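Local atomic coordinates of clostripain-related protein (Bacteroides thetaiotaomicron, PDB entry 5L20), a protein that is probably a cysteine peptidase of the clostripain family (C11), of which this chain is an N-terminal piece. Residues 11-16 against 46-51; 32-37 against 61-66. One frame throughout, in Å; residues are numbered along the deposited sequence.

Interaction 1. Residues 11-16 against 46-51; sequences TVFMYL and RIIIFM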
ATOM      1  N   THR A  11      -0.246   3.052 -11.529  1.00 10.61           N
ATOM      2  CA  THR A  11      -0.380   2.320 -10.285  1.00 11.11           C
ATOM      3  C   THR A  11      -0.298   3.306  -9.141  1.00 10.79           C
ATOM      4  O   THR A  11       0.688   4.077  -9.054  1.00 11.96           O
ATOM      5  CB  THR A  11       0.766   1.320 -10.107  1.00 12.29           C
ATOM      6  OG1 THR A  11       0.769   0.388 -11.188  1.00 12.96           O
ATOM      7  CG2 THR A  11       0.644   0.591  -8.803  1.00 13.61           C
ATOM      8  N   VAL A  12      -1.314   3.298  -8.284  1.00 10.03           N
ATOM      9  CA  VAL A  12      -1.268   4.048  -7.035  1.00  8.65           C
ATOM     10  C   VAL A  12      -0.868   3.053  -5.951  1.00 12.23           C
ATOM     11  O   VAL A  12      -1.598   2.083  -5.683  1.00 12.98           O
ATOM     12  CB  VAL A  12      -2.638   4.698  -6.689  1.00 12.08           C
ATOM     13  CG1 VAL A  12      -2.591   5.396  -5.348  1.00 11.75           C
ATOM     14  CG2 VAL A  12      -3.061   5.687  -7.792  1.00 12.17           C
ATOM     15  N   PHE A  13       0.304   3.267  -5.360  1.00 11.14           N
ATOM     16  CA  PHE A  13       0.821   2.382  -4.328  1.00  9.17           C
ATOM     17  C   PHE A  13       0.633   3.004  -2.956  1.00  9.58           C
ATOM     18  O   PHE A  13       1.287   3.996  -2.635  1.00 10.53           O
ATOM     19  CB  PHE A  13       2.292   2.081  -4.598  1.00 12.41           C
ATOM     20  CG  PHE A  13       2.946   1.231  -3.540  1.00  9.48           C
ATOM     21  CD1 PHE A  13       2.295   0.113  -3.014  1.00 11.02           C
ATOM     22  CD2 PHE A  13       4.236   1.534  -3.103  1.00 11.20           C
ATOM     23  CE1 PHE A  13       2.925  -0.660  -2.046  1.00 10.47           C
ATOM     24  CE2 PHE A  13       4.856   0.757  -2.159  1.00  9.85           C
ATOM     25  CZ  PHE A  13       4.211  -0.332  -1.624  1.00  8.49           C
ATOM     26  N   MET A  14      -0.233   2.403  -2.144  1.00  8.97           N
ATOM     27  CA  MET A  14      -0.448   2.823  -0.777  1.00 10.42           C
ATOM     28  C   MET A  14       0.471   1.991   0.109  1.00  9.08           C
ATOM     29  O   MET A  14       0.326   0.746   0.176  1.00 11.30           O
ATOM     30  CB  MET A  14      -1.909   2.649  -0.369  1.00 11.38           C
ATOM     31  CG  MET A  14      -2.158   3.193   1.035  1.00 13.26           C
ATOM     32  SD  MET A  14      -3.920   3.194   1.429  1.00 16.65           S
ATOM     33  CE  MET A  14      -4.169   4.964   1.380  1.00 19.64           C
ATOM     34  N   TYR A  15       1.360   2.674   0.809  1.00  9.98           N
ATOM     35  CA  TYR A  15       2.447   2.063   1.566  1.00  9.30           C
ATOM     36  C   TYR A  15       2.265   2.384   3.047  1.00 10.06           C
ATOM     37  O   TYR A  15       2.324   3.564   3.449  1.00 10.13           O
ATOM     38  CB  TYR A  15       3.785   2.616   1.041  1.00  9.21           C
ATOM     39  CG  TYR A  15       5.023   2.150   1.773  1.00  8.39           C
ATOM     40  CD1 TYR A  15       5.314   0.801   1.845  1.00 10.38           C
ATOM     41  CD2 TYR A  15       5.898   3.044   2.384  1.00 10.48           C
ATOM     42  CE1 TYR A  15       6.452   0.344   2.489  1.00 10.70           C
ATOM     43  CE2 TYR A  15       7.069   2.595   3.023  1.00 10.83           C
ATOM     44  CZ  TYR A  15       7.327   1.254   3.069  1.00 10.12           C
ATOM     45  OH  TYR A  15       8.421   0.775   3.729  1.00 11.43           O
ATOM     46  N   LEU A  16       1.985   1.333   3.830  1.00 10.02           N
ATOM     47  CA  LEU A  16       1.584   1.472   5.223  1.00  9.57           C
ATOM     48  C   LEU A  16       2.508   0.618   6.097  1.00 12.97           C
ATOM     49  O   LEU A  16       2.109  -0.446   6.619  1.00 12.61           O
ATOM     50  CB  LEU A  16       0.099   1.088   5.414  1.00 13.62           C
ATOM     51  CG  LEU A  16      -0.877   1.900   4.556  1.00 10.44           C
ATOM     52  CD1 LEU A  16      -2.246   1.206   4.551  1.00 12.25           C
ATOM     53  CD2 LEU A  16      -0.974   3.316   5.094  1.00 12.57           C
ATOM     54  N   ARG A  46      -4.394   0.742 -11.402  1.00 16.17           N
ATOM     55  CA  ARG A  46      -4.498  -0.236 -10.320  1.00 15.42           C
ATOM     56  C   ARG A  46      -4.157   0.433  -8.994  1.00 13.44           C
ATOM     57  O   ARG A  46      -3.331   1.355  -8.955  1.00 14.23           O
ATOM     58  CB  ARG A  46      -3.546  -1.414 -10.528  1.00 15.02           C
ATOM     59  CG  ARG A  46      -3.858  -2.367 -11.704  1.00 19.86           C
ATOM     60  CD  ARG A  46      -3.076  -3.702 -11.531  1.00 18.35           C
ATOM     61  NE  ARG A  46      -3.017  -4.527 -12.732  1.00 28.95           N
ATOM     62  CZ  ARG A  46      -2.166  -4.334 -13.743  1.00 31.74           C
ATOM     63  NH1 ARG A  46      -1.299  -3.319 -13.719  1.00 25.82           N
ATOM     64  NH2 ARG A  46      -2.197  -5.138 -14.802  1.00 33.46           N
ATOM     65  N   ILE A  47      -4.762  -0.057  -7.920  1.00 12.58           N
ATOM     66  CA  ILE A  47      -4.410   0.339  -6.567  1.00 12.20           C
ATOM     67  C   ILE A  47      -3.779  -0.869  -5.888  1.00 13.38           C
ATOM     68  O   ILE A  47      -4.422  -1.928  -5.792  1.00 12.97           O
ATOM     69  CB  ILE A  47      -5.625   0.810  -5.750  1.00 15.09           C
ATOM     70  CG1 ILE A  47      -6.198   2.095  -6.365  1.00 15.87           C
ATOM     71  CG2 ILE A  47      -5.198   1.045  -4.307  1.00 17.50           C
ATOM     72  CD1 ILE A  47      -7.446   2.591  -5.723  1.00 16.38           C
ATOM     73  N   ILE A  48      -2.541  -0.713  -5.441  1.00 13.69           N
ATOM     74  CA  ILE A  48      -1.775  -1.769  -4.784  1.00 11.79           C
ATOM     75  C   ILE A  48      -1.436  -1.286  -3.382  1.00 15.53           C
ATOM     76  O   ILE A  48      -1.006  -0.136  -3.224  1.00 11.23           O
ATOM     77  CB  ILE A  48      -0.464  -2.079  -5.539  1.00 11.95           C
ATOM     78  CG1 ILE A  48      -0.718  -2.430  -7.010  1.00 12.16           C
ATOM     79  CG2 ILE A  48       0.356  -3.124  -4.762  1.00 14.88           C
ATOM     80  CD1 ILE A  48      -1.562  -3.706  -7.181  1.00 15.85           C
ATOM     81  N   ILE A  49      -1.647  -2.122  -2.369  1.00 11.42           N
ATOM     82  CA  ILE A  49      -1.416  -1.742  -0.995  1.00 11.00           C
ATOM     83  C   ILE A  49      -0.439  -2.689  -0.323  1.00 12.11           C
ATOM     84  O   ILE A  49      -0.589  -3.910  -0.437  1.00 11.83           O
ATOM     85  CB  ILE A  49      -2.730  -1.708  -0.197  1.00 11.80           C
ATOM     86  CG1 ILE A  49      -3.736  -0.816  -0.947  1.00 15.22           C
ATOM     87  CG2 ILE A  49      -2.468  -1.273   1.234  1.00 12.97           C
ATOM     88  CD1 ILE A  49      -5.020  -0.535  -0.207  1.00 15.43           C
ATOM     89  N   PHE A  50       0.588  -2.130   0.314  1.00 12.85           N
ATOM     90  CA  PHE A  50       1.471  -2.855   1.226  1.00 11.33           C
ATOM     91  C   PHE A  50       1.099  -2.430   2.618  1.00 11.92           C
ATOM     92  O   PHE A  50       1.169  -1.241   2.942  1.00 11.99           O
ATOM     93  CB  PHE A  50       2.945  -2.544   0.963  1.00 11.90           C
ATOM     94  CG  PHE A  50       3.899  -3.111   1.979  1.00 12.01           C
ATOM     95  CD1 PHE A  50       4.212  -2.413   3.148  1.00 13.15           C
ATOM     96  CD2 PHE A  50       4.514  -4.351   1.740  1.00 11.72           C
ATOM     97  CE1 PHE A  50       5.156  -2.938   4.060  1.00 12.67           C
ATOM     98  CE2 PHE A  50       5.443  -4.873   2.636  1.00 12.76           C
ATOM     99  CZ  PHE A  50       5.768  -4.175   3.794  1.00 12.74           C
ATOM    100  N   MET A  51       0.711  -3.373   3.474  1.00 11.79           N
ATOM    101  CA  MET A  51       0.422  -3.011   4.848  1.00 12.07           C
ATOM    102  C   MET A  51       1.017  -3.998   5.841  1.00 14.83           C
ATOM    103  O   MET A  51       0.796  -5.212   5.720  1.00 15.37           O
ATOM    104  CB  MET A  51      -1.084  -2.888   5.092  1.00 14.65           C
ATOM    105  CG  MET A  51      -1.359  -2.512   6.520  1.00 16.85           C
ATOM    106  SD  MET A  51      -3.095  -2.176   6.800  1.00 19.18           S
ATOM    107  CE  MET A  51      -3.093  -2.072   8.576  1.00 17.35           C
TER
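The Phe13 ring turns its edge to strand 46-51, with Ile48 O, Ile49 C and Phe50 CB lying near its plane. It stands on one of two parallel neighbours in the central sheet, strands 10-16 and 45-52, which helix 23-37 links as a beta-alpha-beta unit. Its CG is anti to the backbone N (chi1 177°), and Phe13 CE1 comes 3.6 Å from Phe50 CB. The Phe50 ring has Leu16 N at its edge, and Tyr78 meets it edge-to-face. The Tyr15 and Phe50 side chains run side by side in the same direction, their rings oblique with planes 34° apart; Tyr15 CE1 is 3.6 Å from Phe50 CD1. An alanine at Phe13 would remove the ring and probably loosen the packing against Phe50 CB and Ile48 CG2.

Thr11 shares this face: its methyl CG2 is anti to the backbone N and the side chain crosses Ile48 obliquely, while OG1 is hydrogen-bonded to Ser100 OG and Thr102 OG1. The reverse face carries Val12, Met14 and Leu16 beside Ile47, Ile49 and Met51, and helix 23-37 packs on Ile47 and Met51. Here Leu16 CD1 lies alongside Ile49 CG2 at 4.1 Å, whereas Leu16 and Met51 cross obliquely, Leu16 CB 4.0 Å from Met51 CG.

Five backbone hydrogen bonds stitch the strands, alternating in the parallel manner from Val12 N to Arg46 O onward. Every donor sits nearly along its C=O axis, and the last bond is the shortest, with Leu16 N 2.8 Å from Phe50 O.

Interaction 2. Residues 32-37 against 61-66; sequences DLESVV and FELAYE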
ATOM      1  N   ASP A  32     -12.122   3.558   3.564  1.00 15.37           N
ATOM      2  CA  ASP A  32     -12.512   4.786   2.874  1.00 14.56           C
ATOM      3  C   ASP A  32     -12.093   4.778   1.406  1.00 12.94           C
ATOM      4  O   ASP A  32     -12.848   5.173   0.516  1.00 16.60           O
ATOM      5  CB  ASP A  32     -11.893   6.006   3.566  1.00 16.16           C
ATOM      6  CG  ASP A  32     -12.590   6.373   4.864  1.00 21.15           C
ATOM      7  OD1 ASP A  32     -13.623   5.750   5.233  1.00 22.41           O
ATOM      8  OD2 ASP A  32     -12.114   7.323   5.511  1.00 16.40           O
ATOM      9  N   LEU A  33     -10.873   4.317   1.127  1.00 14.17           N
ATOM     10  CA  LEU A  33     -10.443   4.262  -0.253  1.00 15.35           C
ATOM     11  C   LEU A  33     -11.248   3.235  -1.047  1.00 15.01           C
ATOM     12  O   LEU A  33     -11.568   3.469  -2.210  1.00 18.36           O
ATOM     13  CB  LEU A  33      -8.946   3.971  -0.315  1.00 15.36           C
ATOM     14  CG  LEU A  33      -8.289   3.976  -1.700  1.00 13.83           C
ATOM     15  CD1 LEU A  33      -8.419   5.331  -2.366  1.00 15.76           C
ATOM     16  CD2 LEU A  33      -6.799   3.566  -1.630  1.00 16.14           C
ATOM     17  N   GLU A  34     -11.592   2.118  -0.418  1.00 16.96           N
ATOM     18  CA  GLU A  34     -12.434   1.116  -1.080  1.00 17.80           C
ATOM     19  C   GLU A  34     -13.792   1.674  -1.503  1.00 20.23           C
ATOM     20  O   GLU A  34     -14.353   1.236  -2.510  1.00 20.04           O
ATOM     21  CB  GLU A  34     -12.644  -0.101  -0.181  1.00 22.41           C
ATOM     22  CG  GLU A  34     -11.445  -0.994  -0.084  1.00 29.90           C
ATOM     23  CD  GLU A  34     -11.784  -2.410   0.357  1.00 26.75           C
ATOM     24  OE1 GLU A  34     -12.502  -3.128  -0.378  1.00 38.36           O
ATOM     25  OE2 GLU A  34     -11.307  -2.810   1.429  1.00 32.88           O
ATOM     26  N   SER A  35     -14.319   2.644  -0.751  1.00 19.30           N
ATOM     27  CA  SER A  35     -15.615   3.194  -1.116  1.00 21.45           C
ATOM     28  C   SER A  35     -15.504   3.911  -2.470  1.00 23.43           C
ATOM     29  O   SER A  35     -16.487   4.019  -3.189  1.00 24.18           O
ATOM     30  CB  SER A  35     -16.161   4.125  -0.017  1.00 20.10           C
ATOM     31  OG  SER A  35     -15.485   5.376   0.012  1.00 21.57           O
ATOM     32  N   VAL A  36     -14.300   4.373  -2.838  1.00 18.91           N
ATOM     33  CA  VAL A  36     -14.068   4.959  -4.162  1.00 18.18           C
ATOM     34  C   VAL A  36     -13.924   3.901  -5.268  1.00 23.42           C
ATOM     35  O   VAL A  36     -14.419   4.081  -6.384  1.00 23.97           O
ATOM     36  CB  VAL A  36     -12.790   5.852  -4.152  1.00 20.16           C
ATOM     37  CG1 VAL A  36     -12.441   6.370  -5.549  1.00 25.23           C
ATOM     38  CG2 VAL A  36     -12.971   7.019  -3.165  1.00 22.60           C
ATOM     39  N   VAL A  37     -13.241   2.800  -4.961  1.00 21.41           N
ATOM     40  CA  VAL A  37     -13.094   1.698  -5.921  1.00 20.55           C
ATOM     41  C   VAL A  37     -14.455   1.158  -6.327  1.00 24.40           C
ATOM     42  O   VAL A  37     -14.663   0.809  -7.486  1.00 25.70           O
ATOM     43  CB  VAL A  37     -12.216   0.567  -5.343  1.00 20.18           C
ATOM     44  CG1 VAL A  37     -12.210  -0.694  -6.260  1.00 21.39           C
ATOM     45  CG2 VAL A  37     -10.799   1.092  -5.146  1.00 19.39           C
ATOM     46  N   PHE A  61      -1.505  -6.393  -1.498  1.00 12.44           N
ATOM     47  CA  PHE A  61      -2.745  -6.779  -2.169  1.00 15.67           C
ATOM     48  C   PHE A  61      -3.256  -5.693  -3.105  1.00 14.35           C
ATOM     49  O   PHE A  61      -2.824  -4.522  -3.026  1.00 15.55           O
ATOM     50  CB  PHE A  61      -3.847  -7.157  -1.143  1.00 13.89           C
ATOM     51  CG  PHE A  61      -4.267  -6.033  -0.221  1.00 14.12           C
ATOM     52  CD1 PHE A  61      -3.572  -5.796   0.957  1.00 12.37           C
ATOM     53  CD2 PHE A  61      -5.386  -5.276  -0.501  1.00 15.71           C
ATOM     54  CE1 PHE A  61      -3.977  -4.790   1.834  1.00 14.80           C
ATOM     55  CE2 PHE A  61      -5.793  -4.244   0.371  1.00 15.40           C
ATOM     56  CZ  PHE A  61      -5.100  -4.020   1.518  1.00 13.30           C
ATOM     57  N   GLU A  62      -4.156  -6.080  -3.994  1.00 14.44           N
ATOM     58  CA  GLU A  62      -4.741  -5.153  -4.944  1.00 15.29           C
ATOM     59  C   GLU A  62      -6.191  -4.872  -4.570  1.00 16.37           C
ATOM     60  O   GLU A  62      -6.902  -5.772  -4.115  1.00 16.31           O
ATOM     61  CB  GLU A  62      -4.652  -5.708  -6.369  1.00 16.82           C
ATOM     62  CG  GLU A  62      -5.320  -4.825  -7.410  1.00 16.51           C
ATOM     63  CD  GLU A  62      -5.089  -5.304  -8.827  1.00 29.57           C
ATOM     64  OE1 GLU A  62      -4.416  -6.343  -8.995  1.00 31.11           O
ATOM     65  OE2 GLU A  62      -5.550  -4.633  -9.785  1.00 24.43           O
ATOM     66  N   LEU A  63      -6.611  -3.607  -4.698  1.00 14.96           N
ATOM     67  CA  LEU A  63      -8.034  -3.263  -4.616  1.00 15.79           C
ATOM     68  C   LEU A  63      -8.550  -3.213  -6.015  1.00 19.34           C
ATOM     69  O   LEU A  63      -8.060  -2.422  -6.826  1.00 21.66           O
ATOM     70  CB  LEU A  63      -8.255  -1.904  -3.956  1.00 20.41           C
ATOM     71  CG  LEU A  63      -7.998  -1.762  -2.476  1.00 20.40           C
ATOM     72  CD1 LEU A  63      -8.471  -0.360  -2.092  1.00 16.55           C
ATOM     73  CD2 LEU A  63      -8.720  -2.834  -1.682  1.00 22.89           C
ATOM     74  N   ALA A  64      -9.538  -4.035  -6.321  1.00 23.96           N
ATOM     75  CA  ALA A  64     -10.077  -4.010  -7.663  1.00 27.68           C
ATOM     76  C   ALA A  64     -11.593  -4.015  -7.653  1.00 21.77           C
ATOM     77  O   ALA A  64     -12.227  -4.252  -6.630  1.00 27.85           O
ATOM     78  CB  ALA A  64      -9.548  -5.179  -8.464  1.00 27.35           C
ATOM     79  N   TYR A  65     -12.156  -3.713  -8.810  1.00 29.54           N
ATOM     80  CA  TYR A  65     -13.596  -3.692  -8.969  1.00 30.15           C
ATOM     81  C   TYR A  65     -13.992  -4.932  -9.760  1.00 38.16           C
ATOM     82  O   TYR A  65     -13.512  -5.140 -10.870  1.00 42.44           O
ATOM     83  CB  TYR A  65     -14.029  -2.414  -9.676  1.00 33.96           C
ATOM     84  CG  TYR A  65     -15.520  -2.244  -9.837  1.00 46.81           C
ATOM     85  CD1 TYR A  65     -16.313  -1.835  -8.769  1.00 40.47           C
ATOM     86  CD2 TYR A  65     -16.136  -2.476 -11.064  1.00 48.60           C
ATOM     87  CE1 TYR A  65     -17.681  -1.669  -8.917  1.00 47.66           C
ATOM     88  CE2 TYR A  65     -17.506  -2.313 -11.221  1.00 51.45           C
ATOM     89  CZ  TYR A  65     -18.270  -1.908 -10.143  1.00 55.00           C
ATOM     90  OH  TYR A  65     -19.628  -1.743 -10.292  1.00 63.05           O
ATOM     91  N   GLU A  66     -14.840  -5.771  -9.177  1.00 40.51           N
ATOM     92  CA  GLU A  66     -15.233  -7.016  -9.827  1.00 54.11           C
ATOM     93  C   GLU A  66     -16.671  -7.353  -9.466  1.00 58.44           C
ATOM     94  O   GLU A  66     -17.061  -7.224  -8.303  1.00 53.17           O
ATOM     95  CB  GLU A  66     -14.293  -8.161  -9.426  1.00 53.80           C
TER
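Glu34 and Leu63 cross at about a right angle, the aliphatic part of the acid lying against the end of the leucine. Glu34 CG sits against both Leu63 methyls, 3.6 Å from Leu63 CD1 and 3.7 Å from Leu63 CD2, and Glu34 CD also rests on Leu63 CD2. Leu63 presents these methyls with CG anti to its own carbonyl carbon (chi1 -71°), and CD2 lies in the plane of the Phe61 ring, at its edge. The charged end of Glu34 is used separately: OE2 is hydrogen-bonded to His72 NE2 and OE1 to Ser70 OG, so the carboxylate is tied to strand 69-79.

Val37 points toward the strand and divides its two methyls. The Val37 and Leu63 side chains cross obliquely, with Val37 CG2 4.1 Å from Leu63 CD1, while Val37 CG1, anti to the backbone N, lies 3.6 Å from Ala64 O. Beyond it the Tyr65 ring comes up obliquely to the helix end, Tyr65 CD1 being 3.4 Å from Val37 O. No hydrogen bond joins the two segments; they meet by van der Waals packing.

The axes of the two short segments pass 8.6 Å apart at 34°, so the helix runs roughly along the strand but skewed to it. The C-terminal part of helix 23-37, from Leu33 to Val37, packs on strand 57-66, and Val37 also touches Ile47 of strand 45-52 and Ser70 of strand 69-79.

Overall arrangement
The centres of interactions 1 and 2 lie about 11 Å apart, and their segments alternate along the chain: strand 11-16, helix 32-37, strand 46-51, strand 61-66. Both reach the same mixed sheet, interaction 1 within it and interaction 2 between helix 23-37 and its strand 57-66. Strand 46-51 pairs in parallel with 11-16 and antiparallel with 61-66, where Ile49 N probably hydrogen-bonds Phe61 O at 2.8 Å. Interaction 1 is central, about 2 Å from the chain centre; the centre of interaction 2 is about 12 Å from it. In this N-terminal part of the probable peptidase, interaction 1 pairs the strands that helix 23-37 connects, and interaction 2 packs that helix's end on the next strand.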